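Local coordinates for protein Mannose/sialic acid-binding lectin (Polygonatum cyrtonema, PDB 3A0C) that probably binds carbohydrate, as a mannose-binding plant lectin of the bulb-type family with a beta-prism II fold and anti-HIV activity, at residues Asp29-Leu34 against Trp42-Gly47; Gly61-Tyr66 against Trp74-Asn79. All coordinates share one frame; numbering follows the deposited sequence.

How the contacts relate
Running from the N terminus, the chain first forms contact 1, where strand 32-36 turns back through strand 39-43 and the loop after it, 44-47, returns to residues 29-31. Only after this hairpin is complete does the chain pass through strand 54-57 and form contact 2, in which strand 63-66 pairs with strand 72-75 and its following loop. The two closures are therefore in series and neither encloses the other. Each belongs to its own four-stranded antiparallel sheet of the beta-prism. Their centres lie about 14 Å apart, yet they touch: Ile-65 packs on Phe-32 and Ser-44, and Trp-74 on Ser-44 and Thr-46.

Contact 1: residues Asp29-Leu34 against Trp42-Gly47; sequences DCNFVL and WASNTG
Thr-46 OG1 is held by two partners: it donates to Cys-30 O at 2.6 Å and accepts from Ser-44 OG at 2.9 Å. Ser-44 OG in turn takes the backbone N-H of Phe-32 (N to OG 3.0 Å, 155° at the hydrogen), which makes a relay from strand amide through two hydroxyls to a carbonyl. With OG placed between its backbone N and carbonyl carbon (chi1 60°), Ser-44 can take the Phe-32 amide and still reach Thr-46. Asn-31 extends with CG anti to its backbone N (chi1 -164°), bringing OD1 to the backbone of residues 45-46, where Thr-46 N gives it a weak, bent bond. Asn-31 N is itself bound by Asp-29 OD1, closing an Asx turn. Further along, Ser-44 N meets Phe-32 O at 2.7 Å and Leu-34 N meets Trp-42 O at 2.6 Å, while the return bond from Trp-42 N to Leu-34 O is weak. The Trp-42 and Phe-32 side chains cross obliquely, Trp-42 CZ3 lying 3.8 Å from Phe-32 CD2, and Trp-42 CB rests against Leu-34 CB. On the opposite sheet face Val-33 CB packs on Ala-43 CB at 3.6 Å. Cys-30 is disulfide-bonded to Cys-53, and Trp-42 also packs on Thr-105 of the second subunit. The whole is a beta hairpin whose open end continues into two loops joined mainly by side-chain hydroxyls, at the edge of one sheet of the bulb-type lectin beta-prism.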
# COMPACT_ATOMS: atom_id res chain seq x y z
N ASP A 29 -13.34 -15.99 13.72
CA ASP A 29 -14.74 -15.78 14.07
C ASP A 29 -15.42 -14.86 13.06
O ASP A 29 -16.57 -14.45 13.25
CB ASP A 29 -14.85 -15.20 15.49
CG ASP A 29 -14.27 -13.81 15.61
OD1 ASP A 29 -13.56 -13.36 14.68
OD2 ASP A 29 -14.54 -13.17 16.65
N CYS A 30 -14.69 -14.56 11.98
CA CYS A 30 -15.15 -13.71 10.88
C CYS A 30 -15.11 -12.24 11.19
O CYS A 30 -15.60 -11.42 10.42
CB CYS A 30 -16.55 -14.08 10.44
SG CYS A 30 -16.58 -15.61 9.46
N ASN A 31 -14.54 -11.90 12.33
CA ASN A 31 -14.46 -10.50 12.70
C ASN A 31 -13.19 -9.93 12.14
O ASN A 31 -12.10 -10.42 12.41
CB ASN A 31 -14.50 -10.38 14.22
CG ASN A 31 -14.82 -8.96 14.68
OD1 ASN A 31 -15.45 -8.18 13.96
ND2 ASN A 31 -14.38 -8.63 15.89
N PHE A 32 -13.32 -8.89 11.32
CA PHE A 32 -12.15 -8.24 10.73
C PHE A 32 -11.82 -7.05 11.64
O PHE A 32 -12.52 -6.04 11.62
CB PHE A 32 -12.46 -7.78 9.31
CG PHE A 32 -11.27 -7.22 8.59
CD1 PHE A 32 -10.09 -7.95 8.52
CD2 PHE A 32 -11.33 -5.97 7.97
CE1 PHE A 32 -8.98 -7.44 7.86
CE2 PHE A 32 -10.22 -5.45 7.30
CZ PHE A 32 -9.05 -6.19 7.24
N VAL A 33 -10.75 -7.19 12.42
CA VAL A 33 -10.37 -6.16 13.37
C VAL A 33 -8.92 -5.64 13.32
O VAL A 33 -7.98 -6.37 13.00
CB VAL A 33 -10.73 -6.63 14.81
CG1 VAL A 33 -10.71 -8.14 14.89
CG2 VAL A 33 -9.77 -6.05 15.82
N LEU A 34 -8.77 -4.37 13.66
CA LEU A 34 -7.48 -3.70 13.68
C LEU A 34 -6.97 -3.62 15.12
O LEU A 34 -7.65 -3.08 15.98
CB LEU A 34 -7.61 -2.28 13.12
CG LEU A 34 -6.42 -1.34 13.23
CD1 LEU A 34 -5.19 -1.94 12.57
CD2 LEU A 34 -6.78 -0.03 12.55
N TRP A 42 -10.39 -0.92 15.94
CA TRP A 42 -11.36 -0.93 14.85
C TRP A 42 -11.77 -2.36 14.48
O TRP A 42 -10.98 -3.29 14.64
CB TRP A 42 -10.79 -0.24 13.60
CG TRP A 42 -11.82 -0.09 12.51
CD1 TRP A 42 -12.66 0.97 12.30
CD2 TRP A 42 -12.17 -1.08 11.52
NE1 TRP A 42 -13.51 0.71 11.25
CE2 TRP A 42 -13.23 -0.54 10.75
CE3 TRP A 42 -11.68 -2.35 11.21
CZ2 TRP A 42 -13.82 -1.25 9.69
CZ3 TRP A 42 -12.27 -3.06 10.16
CH2 TRP A 42 -13.32 -2.50 9.41
N ALA A 43 -13.00 -2.53 14.00
CA ALA A 43 -13.49 -3.85 13.61
C ALA A 43 -14.72 -3.77 12.73
O ALA A 43 -15.46 -2.78 12.77
CB ALA A 43 -13.80 -4.67 14.86
N SER A 44 -14.93 -4.81 11.91
CA SER A 44 -16.09 -4.88 11.03
C SER A 44 -17.30 -5.32 11.86
O SER A 44 -18.43 -5.29 11.38
CB SER A 44 -15.85 -5.87 9.90
OG SER A 44 -15.59 -7.16 10.42
N ASN A 45 -17.06 -5.74 13.10
CA ASN A 45 -18.14 -6.15 13.99
C ASN A 45 -18.94 -7.33 13.47
O ASN A 45 -20.13 -7.45 13.76
CB ASN A 45 -19.10 -4.99 14.25
CG ASN A 45 -18.45 -3.84 15.01
OD1 ASN A 45 -17.81 -4.05 16.03
ND2 ASN A 45 -18.63 -2.62 14.51
N THR A 46 -18.31 -8.19 12.69
CA THR A 46 -19.00 -9.36 12.16
C THR A 46 -18.59 -10.64 12.89
O THR A 46 -18.79 -11.74 12.39
CB THR A 46 -18.74 -9.51 10.64
OG1 THR A 46 -17.33 -9.47 10.38
CG2 THR A 46 -19.42 -8.39 9.87
N GLY A 47 -18.02 -10.48 14.08
CA GLY A 47 -17.59 -11.63 14.85
C GLY A 47 -18.72 -12.60 15.15
O GLY A 47 -19.75 -12.23 15.71

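Contact 2: residues Gly61-Tyr66 against Trp74-Asn79; sequences GNLVIY and WQTKTN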
# COMPACT_ATOMS: atom_id res chain seq x y z
N GLY A 61 -12.61 -2.27 -6.47
CA GLY A 61 -12.50 -1.44 -5.28
C GLY A 61 -13.39 -1.85 -4.14
O GLY A 61 -13.36 -1.22 -3.09
N ASN A 62 -14.17 -2.89 -4.34
CA ASN A 62 -15.07 -3.34 -3.30
C ASN A 62 -14.36 -4.33 -2.38
O ASN A 62 -13.81 -5.33 -2.84
CB ASN A 62 -16.34 -3.97 -3.91
CG ASN A 62 -17.43 -4.21 -2.88
OD1 ASN A 62 -17.64 -3.41 -1.98
ND2 ASN A 62 -18.15 -5.32 -3.02
N LEU A 63 -14.37 -4.05 -1.08
CA LEU A 63 -13.76 -4.90 -0.08
C LEU A 63 -14.88 -5.72 0.58
O LEU A 63 -15.77 -5.15 1.23
CB LEU A 63 -13.04 -4.04 0.95
CG LEU A 63 -12.21 -4.79 1.98
CD1 LEU A 63 -11.08 -5.55 1.31
CD2 LEU A 63 -11.68 -3.78 2.95
N VAL A 64 -14.84 -7.04 0.43
CA VAL A 64 -15.89 -7.91 0.95
C VAL A 64 -15.43 -9.05 1.86
O VAL A 64 -14.35 -9.61 1.67
CB VAL A 64 -16.65 -8.54 -0.25
CG1 VAL A 64 -17.88 -9.30 0.24
CG2 VAL A 64 -16.99 -7.46 -1.26
N ILE A 65 -16.25 -9.38 2.86
CA ILE A 65 -15.95 -10.50 3.76
C ILE A 65 -16.93 -11.61 3.37
O ILE A 65 -18.14 -11.41 3.35
CB ILE A 65 -16.17 -10.14 5.26
CG1 ILE A 65 -15.05 -9.23 5.78
CG2 ILE A 65 -16.19 -11.41 6.12
CD1 ILE A 65 -15.22 -8.81 7.23
N TYR A 66 -16.40 -12.79 3.03
CA TYR A 66 -17.21 -13.93 2.63
C TYR A 66 -17.04 -15.06 3.65
O TYR A 66 -15.94 -15.28 4.15
CB TYR A 66 -16.76 -14.44 1.26
CG TYR A 66 -17.00 -13.53 0.07
CD1 TYR A 66 -18.25 -13.44 -0.52
CD2 TYR A 66 -15.95 -12.80 -0.49
CE1 TYR A 66 -18.47 -12.64 -1.65
CE2 TYR A 66 -16.15 -11.99 -1.62
CZ TYR A 66 -17.41 -11.91 -2.19
OH TYR A 66 -17.62 -11.08 -3.27
N TRP A 74 -20.03 -8.98 4.95
CA TRP A 74 -19.71 -7.57 5.13
C TRP A 74 -19.06 -7.04 3.85
O TRP A 74 -18.41 -7.79 3.12
CB TRP A 74 -18.73 -7.43 6.31
CG TRP A 74 -18.26 -6.05 6.66
CD1 TRP A 74 -18.79 -5.22 7.59
CD2 TRP A 74 -17.11 -5.37 6.12
NE1 TRP A 74 -18.05 -4.06 7.67
CE2 TRP A 74 -17.02 -4.13 6.78
CE3 TRP A 74 -16.16 -5.69 5.14
CZ2 TRP A 74 -16.01 -3.20 6.49
CZ3 TRP A 74 -15.16 -4.78 4.86
CH2 TRP A 74 -15.09 -3.55 5.53
N GLN A 75 -19.24 -5.75 3.57
CA GLN A 75 -18.67 -5.13 2.37
C GLN A 75 -18.66 -3.62 2.50
O GLN A 75 -19.54 -3.04 3.13
CB GLN A 75 -19.49 -5.51 1.13
CG GLN A 75 -20.89 -4.92 1.14
CD GLN A 75 -21.69 -5.32 -0.07
OE1 GLN A 75 -21.28 -5.07 -1.20
NE2 GLN A 75 -22.85 -5.94 0.16
N THR A 76 -17.67 -2.98 1.91
CA THR A 76 -17.60 -1.53 1.98
C THR A 76 -18.49 -0.98 0.88
O THR A 76 -18.85 0.20 0.87
CB THR A 76 -16.16 -1.03 1.77
OG1 THR A 76 -15.76 -1.29 0.42
CG2 THR A 76 -15.22 -1.75 2.69
N LYS A 77 -18.84 -1.87 -0.05
CA LYS A 77 -19.68 -1.55 -1.20
C LYS A 77 -19.14 -0.36 -2.01
O LYS A 77 -19.89 0.37 -2.65
CB LYS A 77 -21.11 -1.28 -0.74
CG LYS A 77 -22.10 -1.13 -1.87
CD LYS A 77 -23.54 -1.24 -1.38
CE LYS A 77 -24.52 -0.78 -2.44
NZ LYS A 77 -25.93 -1.04 -2.03
N THR A 78 -17.83 -0.19 -1.99
CA THR A 78 -17.16 0.90 -2.69
C THR A 78 -16.62 0.41 -4.03
O THR A 78 -15.45 0.63 -4.37
CB THR A 78 -16.00 1.43 -1.87
OG1 THR A 78 -15.09 0.35 -1.61
CG2 THR A 78 -16.49 2.00 -0.55
N ASN A 79 -17.46 -0.26 -4.80
CA ASN A 79 -17.03 -0.78 -6.08
C ASN A 79 -17.29 0.19 -7.22
O ASN A 79 -18.40 0.68 -7.39
CB ASN A 79 -17.71 -2.11 -6.36
CG ASN A 79 -19.21 -2.00 -6.32
OD1 ASN A 79 -19.78 -1.69 -5.28
ND2 ASN A 79 -19.85 -2.26 -7.45
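Asn-62 meets Gln-75, Lys-77 and Asn-79 along its length. CB lies against Asn-79 CB at 3.4 Å; CG, anti to the backbone N (chi1 -169°), directs the amide toward the backbone of residues 77-78; OD1 comes to the Lys-77 and Thr-78 backbone; and ND2 ends 3.6 Å from Gln-75 OE1, the two amide planes 43° apart. Beside it a hydroxyl pair bridges the loops. Thr-76 OG1 donates to Thr-78 OG1. Thr-78 OG1 in turn donates a hydrogen bond to Gly-61 O at 2.8 Å, from above the carbonyl plane. Leu-63 N reaches Thr-76 OG1 by a nearly straight but weak bond of 3.4 Å. The backbones then pair: Thr-76 N to Leu-63 O at 3.0 Å, Ile-65 N to Trp-74 O at 2.7 Å, with only a weak return bond from Trp-74 N to Ile-65 O. The Trp-74 indole slants across the aliphatic chains, Trp-74 CE3 3.8 Å from Ile-65 CG1 and Trp-74 CZ3 4.1 Å from Leu-63 CD2. Leu-63 CB also touches the methyl CG2 of Thr-76, whose hydroxyl serves the backbone. Trp-103 of the second subunit packs on both Leu-63 and Thr-76. On the other face of the sheet, Val-64 and Gln-75 run side by side. The contact thus divides its chemistry: hydroxyls link the loops and the start of strand 63-66, while Leu-63, Ile-65 and Trp-74 make one face of the paired strands apolar.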